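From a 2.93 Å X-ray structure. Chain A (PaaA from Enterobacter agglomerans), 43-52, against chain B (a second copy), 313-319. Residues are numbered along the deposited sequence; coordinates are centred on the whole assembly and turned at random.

Chain A, residues 43-52: VRPALAKMDG
Chain B 313-319: FIDGDRK

This is a small turn-against-turn contact between two copies of one protein, burying 361 Å² in all and centred on the carbonyl of Ala A48. The chain A stretch begins as a helix (Leu A47 N hydrogen-bonded to Val A43 O, 2.8 Å) and passes into a type I turn from Leu A47 to Met A50, closed by a hydrogen bond from Met A50 N to Leu A47 O (2.9 Å). The chain B stretch, without regular helix or strand, makes a type II' turn from Asp B315 to Arg B318. The stretches run the same way here, Ala A48 CA 4.0 Å from Gly B316 CA and Asp A51 CA 5.2 Å from Arg B318 CA. Ala A48 O accepts a weak hydrogen bond from Asp B317 N (3.3 Å, 144°) and a CA-H...O contact from Gly B316 CA (3.0 Å, 165°). Glycine (phi/psi 79/-135) permits this approach: a CB there would lie 1.5 Å from Ala A48 O. Ile B314 (m, m) points toward chain A, its CG2 4.0 Å from Ala A48 CB; its CD1 methyl lies over the flat guanidinium face of Arg A44 (chi1 140°, chi2 p, chi3 142°), an apolar contact unusually close at 3.0 Å from Arg A44 NH2. Beyond the glycine, Asp A51 CB, where its modelled side chain ends, tightly meets Arg B318 CB (3.3 Å). Arg B318 (t, t, p) folds back, its NH2 forming a very short 2.4 Å salt bridge with Asp B315 OD1 (chi1 m).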

# COMPACT_ATOMS: atom_id res chain seq x y z
N VAL A 43 -25.24 -0.16 -32.09
CA VAL A 43 -24.25 -0.86 -31.25
C VAL A 43 -24.46 -0.67 -29.74
O VAL A 43 -24.33 -1.62 -28.97
CB VAL A 43 -22.83 -0.40 -31.61
CG1 VAL A 43 -21.79 -1.34 -30.98
CG2 VAL A 43 -22.67 -0.32 -33.14
N ARG A 44 -24.78 0.55 -29.34
CA ARG A 44 -25.08 0.87 -27.93
C ARG A 44 -26.15 -0.04 -27.31
O ARG A 44 -26.02 -0.42 -26.15
CB ARG A 44 -25.48 2.35 -27.82
CG ARG A 44 -26.63 2.67 -26.87
CD ARG A 44 -26.20 2.66 -25.41
NE ARG A 44 -26.87 3.72 -24.64
CZ ARG A 44 -27.00 3.71 -23.31
NH1 ARG A 44 -27.61 4.72 -22.69
NH2 ARG A 44 -26.54 2.69 -22.60
N PRO A 45 -27.23 -0.36 -28.05
CA PRO A 45 -28.21 -1.34 -27.56
C PRO A 45 -27.78 -2.78 -27.84
O PRO A 45 -28.20 -3.71 -27.12
CB PRO A 45 -29.49 -1.01 -28.35
CG PRO A 45 -29.23 0.33 -28.99
CD PRO A 45 -27.75 0.38 -29.22
N ALA A 46 -26.97 -2.96 -28.88
CA ALA A 46 -26.42 -4.27 -29.22
C ALA A 46 -25.54 -4.79 -28.11
O ALA A 46 -25.90 -5.73 -27.42
CB ALA A 46 -25.64 -4.20 -30.53
N LEU A 47 -24.37 -4.17 -27.94
CA LEU A 47 -23.42 -4.58 -26.89
C LEU A 47 -24.11 -4.66 -25.54
O LEU A 47 -23.92 -5.62 -24.80
CB LEU A 47 -22.22 -3.61 -26.81
CG LEU A 47 -21.34 -3.37 -28.05
CD1 LEU A 47 -20.39 -2.19 -27.83
CD2 LEU A 47 -20.57 -4.63 -28.45
N ALA A 48 -24.94 -3.66 -25.22
CA ALA A 48 -25.64 -3.60 -23.93
C ALA A 48 -26.44 -4.86 -23.61
O ALA A 48 -26.99 -4.98 -22.52
CB ALA A 48 -26.56 -2.39 -23.89
N LYS A 49 -26.50 -5.80 -24.55
CA LYS A 49 -27.35 -6.97 -24.39
C LYS A 49 -26.60 -8.23 -24.77
O LYS A 49 -27.21 -9.23 -25.11
CB LYS A 49 -28.63 -6.84 -25.25
N MSE A 50 -25.28 -8.18 -24.69
CA MSE A 50 -24.44 -9.24 -25.24
C MSE A 50 -23.87 -10.19 -24.18
O MSE A 50 -22.99 -11.00 -24.49
CB MSE A 50 -23.31 -8.62 -26.06
CG MSE A 50 -22.66 -9.55 -27.08
SE MSE A 50 -21.50 -8.59 -28.34
CE MSE A 50 -22.70 -7.10 -28.71
N ASP A 51 -24.38 -10.10 -22.95
CA ASP A 51 -24.03 -11.05 -21.88
C ASP A 51 -25.15 -12.07 -21.69
O ASP A 51 -26.31 -11.69 -21.51
CB ASP A 51 -23.77 -10.32 -20.56
N GLY A 52 -24.79 -13.35 -21.74
CA GLY A 52 -25.78 -14.42 -21.73
C GLY A 52 -25.22 -15.74 -22.23
O GLY A 52 -24.41 -16.38 -21.55
N PHE B 313 -21.36 4.13 -18.47
CA PHE B 313 -21.07 2.81 -19.03
C PHE B 313 -22.29 2.16 -19.71
O PHE B 313 -23.39 2.15 -19.18
CB PHE B 313 -20.50 1.88 -17.94
CG PHE B 313 -19.25 2.42 -17.26
CD1 PHE B 313 -18.07 2.61 -17.98
CD2 PHE B 313 -19.27 2.75 -15.91
CE1 PHE B 313 -16.94 3.13 -17.38
CE2 PHE B 313 -18.14 3.27 -15.30
CZ PHE B 313 -16.97 3.45 -16.04
N ILE B 314 -22.05 1.60 -20.89
CA ILE B 314 -23.09 0.95 -21.66
C ILE B 314 -23.10 -0.56 -21.43
O ILE B 314 -23.08 -1.34 -22.38
CB ILE B 314 -22.89 1.23 -23.15
CG1 ILE B 314 -22.70 2.72 -23.35
CG2 ILE B 314 -24.09 0.78 -23.96
CD1 ILE B 314 -23.66 3.54 -22.49
N ASP B 315 -23.10 -0.99 -20.18
CA ASP B 315 -22.94 -2.41 -19.91
C ASP B 315 -24.21 -3.23 -20.14
O ASP B 315 -24.16 -4.37 -20.59
CB ASP B 315 -22.38 -2.62 -18.51
CG ASP B 315 -20.87 -2.46 -18.47
OD1 ASP B 315 -20.20 -3.02 -19.37
OD2 ASP B 315 -20.36 -1.76 -17.58
N GLY B 316 -25.35 -2.65 -19.83
CA GLY B 316 -26.58 -3.38 -20.03
C GLY B 316 -26.80 -4.36 -18.90
O GLY B 316 -26.61 -4.01 -17.74
N ASP B 317 -27.19 -5.58 -19.24
CA ASP B 317 -27.57 -6.55 -18.22
C ASP B 317 -26.35 -7.39 -17.78
O ASP B 317 -26.45 -8.29 -16.93
CB ASP B 317 -28.71 -7.43 -18.74
N ARG B 318 -25.19 -7.09 -18.35
CA ARG B 318 -23.94 -7.70 -17.94
C ARG B 318 -23.46 -7.02 -16.66
O ARG B 318 -23.47 -5.79 -16.61
CB ARG B 318 -22.91 -7.56 -19.05
CG ARG B 318 -21.64 -8.31 -18.82
CD ARG B 318 -20.70 -8.07 -19.95
NE ARG B 318 -20.43 -6.65 -20.11
CZ ARG B 318 -19.24 -6.14 -20.41
NH1 ARG B 318 -18.20 -6.95 -20.56
NH2 ARG B 318 -19.09 -4.83 -20.55
N LYS B 319 -23.05 -7.79 -15.65
CA LYS B 319 -22.56 -7.20 -14.38
C LYS B 319 -21.04 -7.04 -14.38
O LYS B 319 -20.31 -8.04 -14.37
CB LYS B 319 -23.01 -8.04 -13.18